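Local structure of congerin-2 (Conger myriaster, 1IS3) at residues Ile9-Gly14 against Thr88-Asp93; Ser31-Glu36 against Tyr122-Ala127. The protein binds beta-galactosides such as lactose as a homodimeric galectin of the conger eel, though its physiological role is not yet known. One frame throughout, in Å; residues are numbered along the deposited sequence. Where two conformers were deposited one is given.

Interaction 1. Residues Ile9-Gly14 against Thr88-Asp93; sequences IPFKLG and TTITFD
Strand 10-12 passes strand 88-92 with axes 8.5 Å apart at closest and chain directions 66° apart, too far and too steep for sheet pairing; the backbones draw together only past K12, where the CA atoms of L13 and D93 are 5.6 Å apart. No direct hydrogen bond joins the two segments. One water does so instead: it accepts from F92 N and can donate to K12 O, each at 3.1 Å. The side-chain contact centres on an edge-to-face pair: the F92 ring stands on the F11 ring with planes at 90° and centroids 4.9 Å apart, its CE1 over the middle of the F11 face. F11 reaches this place with CG anti to its backbone N (chi1 178°), which sends the ring across to the other segment. At the tip of F11, CZ has I90 O near the ring plane at 3.5 Å, while CE2 touches I90 CG2. F11 O lies at the F92 edge, in its plane, 3.4 Å from F92 CZ. L13 crosses F92 at about a right angle and brings CD1 to 3.3 Å from F92 CE2, an unusually short contact whose exact distance is doubtful. This is partly buried aromatic packing between the two sheets of the galectin beta-sandwich, distant from the sugar site. F118 adds a second edge-to-face partner to F92, and F97 meets the same ring; strand 10-12 pairs with strand 117-125 in one sheet, while strand 85-92 runs between strands 17-23 and 96-100 in the other.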
ATOM      1  N   ILE A   9      -3.822   5.018  -3.894  1.00  8.10           N
ATOM      2  CA  ILE A   9      -3.721   4.090  -4.972  1.00  9.13           C
ATOM      3  C   ILE A   9      -5.179   3.611  -5.043  1.00  9.91           C
ATOM      4  O   ILE A   9      -5.606   2.769  -4.232  1.00  8.78           O
ATOM      5  CB  ILE A   9      -2.739   2.937  -4.639  1.00  9.99           C
ATOM      6  CG1 ILE A   9      -1.351   3.516  -4.284  1.00 10.02           C
ATOM      7  CG2 ILE A   9      -2.688   1.987  -5.844  1.00 10.49           C
ATOM      8  CD1 ILE A   9      -0.320   2.505  -3.753  1.00 12.92           C
ATOM      9  N   PRO A  10      -5.974   4.153  -5.968  1.00  9.59           N
ATOM     10  CA  PRO A  10      -7.414   3.938  -5.994  1.00  9.73           C
ATOM     11  C   PRO A  10      -7.816   2.462  -6.017  1.00  8.99           C
ATOM     12  O   PRO A  10      -7.360   1.719  -6.888  1.00  8.28           O
ATOM     13  CB  PRO A  10      -7.881   4.706  -7.221  1.00 10.01           C
ATOM     14  CG  PRO A  10      -6.827   5.804  -7.374  1.00 11.23           C
ATOM     15  CD  PRO A  10      -5.554   5.041  -7.066  1.00  9.94           C
ATOM     16  N   PHE A  11      -8.656   2.011  -5.069  1.00  8.69           N
ATOM     17  CA  PHE A  11      -9.256   0.668  -5.082  1.00  8.89           C
ATOM     18  C   PHE A  11     -10.610   0.875  -5.779  1.00  9.16           C
ATOM     19  O   PHE A  11     -11.561   1.435  -5.239  1.00  9.04           O
ATOM     20  CB  PHE A  11      -9.437   0.179  -3.646  1.00  7.18           C
ATOM     21  CG  PHE A  11     -10.092  -1.194  -3.464  1.00  6.99           C
ATOM     22  CD1 PHE A  11     -10.110  -2.172  -4.471  1.00  7.39           C
ATOM     23  CD2 PHE A  11     -10.661  -1.500  -2.221  1.00  8.65           C
ATOM     24  CE1 PHE A  11     -10.677  -3.422  -4.225  1.00  7.75           C
ATOM     25  CE2 PHE A  11     -11.231  -2.757  -1.971  1.00  6.63           C
ATOM     26  CZ  PHE A  11     -11.233  -3.704  -2.973  1.00  7.34           C
ATOM     27  N   LYS A  12     -10.650   0.485  -7.041  1.00 10.46           N
ATOM     28  CA  LYS A  12     -11.780   0.705  -7.936  1.00 12.25           C
ATOM     29  C   LYS A  12     -12.576  -0.564  -8.161  1.00 12.78           C
ATOM     30  O   LYS A  12     -12.108  -1.685  -7.924  1.00 11.68           O
ATOM     31  CB  LYS A  12     -11.255   1.229  -9.288  1.00 13.26           C
ATOM     32  CG  LYS A  12     -10.524   2.542  -9.018  1.00 17.21           C
ATOM     33  CD  LYS A  12      -9.571   2.780 -10.131  1.00 22.41           C
ATOM     34  CE  LYS A  12     -10.378   3.261 -11.302  1.00 26.75           C
ATOM     35  NZ  LYS A  12      -9.994   2.533 -12.513  1.00 31.67           N
ATOM     36  N   LEU A  13     -13.813  -0.326  -8.605  1.00 14.75           N
ATOM     37  CA  LEU A  13     -14.754  -1.355  -9.034  1.00 16.54           C
ATOM     38  C   LEU A  13     -14.052  -2.384  -9.908  1.00 16.93           C
ATOM     39  O   LEU A  13     -13.398  -2.050 -10.912  1.00 17.54           O
ATOM     40  CB  LEU A  13     -15.843  -0.653  -9.807  1.00 18.75           C
ATOM     41  CG  LEU A  13     -17.329  -0.697  -9.466  1.00 22.39           C
ATOM     42  CD1 LEU A  13     -17.679  -0.286  -8.065  1.00 22.64           C
ATOM     43  CD2 LEU A  13     -17.979   0.340 -10.386  1.00 22.78           C
ATOM     44  N   GLY A  14     -14.067  -3.642  -9.455  1.00 17.09           N
ATOM     45  CA  GLY A  14     -13.484  -4.695 -10.269  1.00 16.68           C
ATOM     46  C   GLY A  14     -12.049  -5.071  -9.901  1.00 15.45           C
ATOM     47  O   GLY A  14     -11.530  -6.057 -10.429  1.00 18.13           O
ATOM     48  N   THR A  88      -7.136 -12.065   3.835  1.00  8.10           N
ATOM     49  CA  THR A  88      -8.474 -11.636   3.476  1.00  8.01           C
ATOM     50  C   THR A  88      -8.418 -10.997   2.103  1.00  7.87           C
ATOM     51  O   THR A  88      -7.486 -10.231   1.795  1.00  6.98           O
ATOM     52  CB  THR A  88      -9.013 -10.607   4.489  1.00  9.79           C
ATOM     53  OG1 THR A  88      -8.879 -11.241   5.766  1.00 13.49           O
ATOM     54  CG2 THR A  88     -10.451 -10.193   4.237  1.00  9.44           C
ATOM     55  N   THR A  89      -9.442 -11.316   1.317  1.00  7.17           N
ATOM     56  CA  THR A  89      -9.595 -10.741  -0.005  1.00  7.96           C
ATOM     57  C   THR A  89     -10.944 -10.025  -0.090  1.00  8.22           C
ATOM     58  O   THR A  89     -11.976 -10.539   0.368  1.00  7.70           O
ATOM     59  CB  THR A  89      -9.524 -11.838  -1.123  1.00 10.33           C
ATOM     60  OG1 THR A  89      -8.200 -12.372  -1.041  1.00 12.97           O
ATOM     61  CG2 THR A  89      -9.761 -11.322  -2.557  1.00 10.23           C
ATOM     62  N   ILE A  90     -10.912  -8.830  -0.658  1.00  6.62           N
ATOM     63  CA  ILE A  90     -12.083  -7.986  -0.781  1.00  6.83           C
ATOM     64  C   ILE A  90     -12.231  -7.524  -2.227  1.00  7.03           C
ATOM     65  O   ILE A  90     -11.237  -7.174  -2.889  1.00  6.85           O
ATOM     66  CB  ILE A  90     -11.938  -6.759   0.177  1.00  7.36           C
ATOM     67  CG1 ILE A  90     -11.752  -7.227   1.614  1.00  7.11           C
ATOM     68  CG2 ILE A  90     -13.161  -5.829   0.033  1.00  7.69           C
ATOM     69  CD1 ILE A  90     -11.366  -6.113   2.595  1.00  8.87           C
ATOM     70  N   THR A  91     -13.444  -7.548  -2.747  1.00  6.96           N
ATOM     71  CA  THR A  91     -13.761  -6.923  -4.018  1.00  7.54           C
ATOM     72  C   THR A  91     -15.147  -6.283  -3.821  1.00  7.85           C
ATOM     73  O   THR A  91     -15.780  -6.514  -2.771  1.00  8.12           O
ATOM     74  CB  THR A  91     -13.773  -7.985  -5.165  1.00  8.11           C
ATOM     75  OG1 THR A  91     -12.600  -8.739  -4.996  0.50 12.38           O
ATOM     76  CG2 THR A  91     -13.791  -7.381  -6.569  0.50  9.93           C
ATOM     77  N   PHE A  92     -15.640  -5.489  -4.771  1.00  7.35           N
ATOM     78  CA  PHE A  92     -16.925  -4.858  -4.574  1.00  8.05           C
ATOM     79  C   PHE A  92     -17.523  -4.413  -5.887  1.00  8.73           C
ATOM     80  O   PHE A  92     -16.804  -4.281  -6.899  1.00  9.31           O
ATOM     81  CB  PHE A  92     -16.787  -3.636  -3.630  1.00  7.85           C
ATOM     82  CG  PHE A  92     -15.956  -2.471  -4.159  1.00  8.88           C
ATOM     83  CD1 PHE A  92     -14.576  -2.454  -3.973  1.00  9.71           C
ATOM     84  CD2 PHE A  92     -16.577  -1.415  -4.862  1.00  9.01           C
ATOM     85  CE1 PHE A  92     -13.823  -1.392  -4.491  1.00  9.23           C
ATOM     86  CE2 PHE A  92     -15.816  -0.360  -5.372  1.00  9.60           C
ATOM     87  CZ  PHE A  92     -14.443  -0.351  -5.188  1.00  9.19           C
ATOM     88  N   ASP A  93     -18.852  -4.279  -5.904  1.00  8.38           N
ATOM     89  CA  ASP A  93     -19.453  -3.591  -7.027  1.00  8.39           C
ATOM     90  C   ASP A  93     -20.217  -2.422  -6.425  1.00  9.45           C
ATOM     91  O   ASP A  93     -20.067  -2.182  -5.224  1.00  8.73           O
ATOM     92  CB  ASP A  93     -20.385  -4.511  -7.810  1.00  9.72           C
ATOM     93  CG  ASP A  93     -21.488  -5.218  -7.048  1.00 10.12           C
ATOM     94  OD1 ASP A  93     -21.875  -6.271  -7.540  1.00 11.79           O
ATOM     95  OD2 ASP A  93     -21.933  -4.746  -6.004  1.00  9.09           O
TER
HETATM   96  O   HOH W   1     -13.559  -4.018  -6.465  1.00 16.72           O

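Interaction 2. Residues Ser31-Glu36 against Tyr122-Ala127; sequences SINVGE and YLAGDA
An asparagine lies over a tyrosine ring here: N33 extends across one face of Y122, with CB 3.8 Å from the ring centroid in a CH-pi contact and ND2 above the CE1 side, the amide turned 30° from the ring plane. The amide is fixed from several sides. Its ND2 donates to S31 OG at 2.9 Å, two residues back on the same strand face, and makes a weak bond to Y122 O, while OD1 is hydrogen-bonded to H44 ND1 of strand 40-48. Y122 CG sits between its backbone N and carbonyl carbon (chi1 70°), which brings the ring back over N33. Beneath these groups the strands form a regular antiparallel ladder. S31 and A124 are a hydrogen-bonded pair, with S31 N to A124 O at 2.9 Å and A124 N to S31 O at 3.1 Å; N33 and Y122 are a second, with N33 N to Y122 O at 2.9 Å and Y122 N to N33 O at 3.0 Å. Between them I32 and L123 make the non-hydrogen-bonded pair, their CA atoms 4.6 Å apart and L123 CA-H directed at S31 O. On that opposite face I32 CG1 touches L123 CD1 at 4.3 Å, toward the sandwich core, where T88 and F86 of strand 85-92 meet them. The face bearing S31, N33 and Y122 is the one turned to the sugar site: H44 lines the glycan pocket, consistent with N33 being a second-shell residue that positions H44. Y122 OH hydrogen-bonds a bound MES molecule, probably from the crystallisation liquor. Strand 29-34 thus lies between strand 40-48, which carries H44, and strand 117-125.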
ATOM      1  N   SER A  31      -9.133  -4.046  13.108  1.00  5.56           N
ATOM      2  CA  SER A  31     -10.057  -3.885  11.991  1.00  5.42           C
ATOM      3  C   SER A  31      -9.355  -3.655  10.664  1.00  5.54           C
ATOM      4  O   SER A  31      -8.228  -3.153  10.670  1.00  6.46           O
ATOM      5  CB  SER A  31     -11.010  -2.712  12.245  1.00  6.09           C
ATOM      6  OG  SER A  31     -10.409  -1.444  12.461  1.00  8.03           O
ATOM      7  N   ILE A  32     -10.031  -3.975   9.571  1.00  5.16           N
ATOM      8  CA  ILE A  32      -9.587  -3.624   8.234  1.00  6.14           C
ATOM      9  C   ILE A  32     -10.633  -2.571   7.782  1.00  6.80           C
ATOM     10  O   ILE A  32     -11.862  -2.758   7.927  1.00  7.18           O
ATOM     11  CB  ILE A  32      -9.611  -4.878   7.311  1.00  7.80           C
ATOM     12  CG1 ILE A  32      -8.588  -5.920   7.824  1.00 10.29           C
ATOM     13  CG2 ILE A  32      -9.336  -4.443   5.845  1.00  8.28           C
ATOM     14  CD1 ILE A  32      -8.851  -7.375   7.260  1.00 12.15           C
ATOM     15  N   ASN A  33     -10.167  -1.473   7.191  1.00  5.99           N
ATOM     16  CA  ASN A  33     -11.031  -0.331   6.876  1.00  6.91           C
ATOM     17  C   ASN A  33     -10.807   0.130   5.437  1.00  8.31           C
ATOM     18  O   ASN A  33      -9.638   0.244   5.045  1.00  8.47           O
ATOM     19  CB  ASN A  33     -10.714   0.838   7.817  1.00  6.93           C
ATOM     20  CG  ASN A  33     -10.910   0.448   9.262  1.00  7.15           C
ATOM     21  OD1 ASN A  33     -12.042   0.419   9.720  1.00  8.91           O
ATOM     22  ND2 ASN A  33      -9.888   0.056  10.009  1.00  7.03           N
ATOM     23  N   VAL A  34     -11.852   0.346   4.658  1.00  6.81           N
ATOM     24  CA  VAL A  34     -11.761   0.788   3.278  1.00  7.42           C
ATOM     25  C   VAL A  34     -12.610   2.064   3.243  1.00  7.28           C
ATOM     26  O   VAL A  34     -13.776   2.056   3.662  1.00  7.47           O
ATOM     27  CB  VAL A  34     -12.348  -0.301   2.341  1.00  8.07           C
ATOM     28  CG1 VAL A  34     -12.392   0.188   0.907  1.00  8.67           C
ATOM     29  CG2 VAL A  34     -11.477  -1.565   2.400  1.00  8.64           C
ATOM     30  N   GLY A  35     -12.061   3.186   2.805  1.00  7.32           N
ATOM     31  CA  GLY A  35     -12.833   4.417   2.716  1.00  8.57           C
ATOM     32  C   GLY A  35     -12.009   5.557   2.136  1.00  9.78           C
ATOM     33  O   GLY A  35     -11.235   5.369   1.178  1.00  9.15           O
ATOM     34  N   GLU A  36     -12.230   6.718   2.735  1.00 11.09           N
ATOM     35  CA  GLU A  36     -11.613   7.947   2.266  1.00 14.01           C
ATOM     36  C   GLU A  36     -10.682   8.492   3.322  1.00 13.89           C
ATOM     37  O   GLU A  36      -9.701   9.131   2.951  1.00 14.81           O
ATOM     38  CB  GLU A  36     -12.639   9.061   1.975  1.00 17.85           C
ATOM     39  CG  GLU A  36     -13.811   8.766   1.030  1.00 26.65           C
ATOM     40  CD  GLU A  36     -15.042   9.736   0.967  1.00 32.62           C
ATOM     41  OE1 GLU A  36     -15.731   9.694  -0.074  1.00 35.84           O
ATOM     42  OE2 GLU A  36     -15.351  10.511   1.911  1.00 33.51           O
ATOM     43  N   TYR A 122      -6.736   0.742   5.467  1.00  6.79           N
ATOM     44  CA  TYR A 122      -5.820   0.675   6.575  1.00  7.01           C
ATOM     45  C   TYR A 122      -6.269  -0.358   7.588  1.00  8.26           C
ATOM     46  O   TYR A 122      -7.457  -0.720   7.666  1.00  7.92           O
ATOM     47  CB  TYR A 122      -5.679   2.023   7.287  1.00  7.54           C
ATOM     48  CG  TYR A 122      -6.847   2.567   8.109  1.00  7.74           C
ATOM     49  CD1 TYR A 122      -6.887   2.357   9.491  1.00  8.70           C
ATOM     50  CD2 TYR A 122      -7.816   3.360   7.508  1.00  7.54           C
ATOM     51  CE1 TYR A 122      -7.873   2.957  10.272  1.00  8.29           C
ATOM     52  CE2 TYR A 122      -8.813   3.963   8.296  1.00 10.14           C
ATOM     53  CZ  TYR A 122      -8.839   3.764   9.681  1.00  9.56           C
ATOM     54  OH  TYR A 122      -9.810   4.401  10.462  1.00 10.87           O
ATOM     55  N   LEU A 123      -5.295  -0.802   8.362  1.00  8.15           N
ATOM     56  CA  LEU A 123      -5.531  -1.735   9.459  1.00  8.51           C
ATOM     57  C   LEU A 123      -5.304  -0.950  10.731  1.00  8.54           C
ATOM     58  O   LEU A 123      -4.339  -0.172  10.815  1.00 10.37           O
ATOM     59  CB  LEU A 123      -4.543  -2.924   9.395  1.00 10.38           C
ATOM     60  CG  LEU A 123      -4.696  -3.987  10.488  1.00 11.82           C
ATOM     61  CD1 LEU A 123      -4.833  -5.397   9.923  1.00 12.43           C
ATOM     62  CD2 LEU A 123      -3.481  -3.864  11.374  1.00 15.10           C
ATOM     63  N   ALA A 124      -6.152  -1.167  11.726  1.00  8.05           N
ATOM     64  CA  ALA A 124      -5.979  -0.536  13.021  1.00  8.70           C
ATOM     65  C   ALA A 124      -6.157  -1.606  14.115  1.00  8.64           C
ATOM     66  O   ALA A 124      -6.712  -2.684  13.899  1.00  7.39           O
ATOM     67  CB  ALA A 124      -7.012   0.560  13.224  1.00  8.81           C
ATOM     68  N   GLY A 125      -5.666  -1.324  15.321  1.00  8.98           N
ATOM     69  CA  GLY A 125      -5.800  -2.239  16.452  1.00  7.79           C
ATOM     70  C   GLY A 125      -4.677  -3.289  16.584  1.00  8.57           C
ATOM     71  O   GLY A 125      -3.539  -3.112  16.129  1.00  9.11           O
ATOM     72  N   ASP A 126      -5.001  -4.429  17.199  1.00  7.28           N
ATOM     73  CA  ASP A 126      -4.009  -5.395  17.624  1.00  6.99           C
ATOM     74  C   ASP A 126      -3.612  -6.498  16.633  1.00  7.41           C
ATOM     75  O   ASP A 126      -3.792  -7.713  16.859  1.00  7.58           O
ATOM     76  CB  ASP A 126      -4.495  -6.039  18.896  1.00  8.51           C
ATOM     77  CG  ASP A 126      -4.696  -5.098  20.068  1.00 11.37           C
ATOM     78  OD1 ASP A 126      -5.550  -5.416  20.900  1.00 12.49           O
ATOM     79  OD2 ASP A 126      -4.030  -4.061  20.179  1.00 11.09           O
ATOM     80  N   ALA A 127      -3.038  -6.037  15.517  1.00  6.92           N
ATOM     81  CA  ALA A 127      -2.553  -6.916  14.448  1.00  6.67           C
ATOM     82  C   ALA A 127      -1.550  -6.130  13.590  1.00  7.08           C
ATOM     83  O   ALA A 127      -1.305  -4.935  13.809  1.00  7.52           O
ATOM     84  CB  ALA A 127      -3.690  -7.400  13.541  1.00  6.22           C
TER

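From the N terminus, residues 9-14 come first, then 31-36; their partners 88-93 and 122-127 follow in the same order, so the two closures cross: interaction 1 spans 73 intervening residues and interaction 2 spans 85. Interaction 2 joins neighbouring strands of one sheet, whereas interaction 1 bridges that sheet to the facing one. Residues 9-14 thus share a sheet with both segments of interaction 2. The centres of the two contacts lie 15 Å apart, yet they meet in the core, where F11 CD2 is 4.0 Å from V34 CG1 and, in the packing between the facing sheets, I90 CD1 is 4.2 Å from I32 CG2.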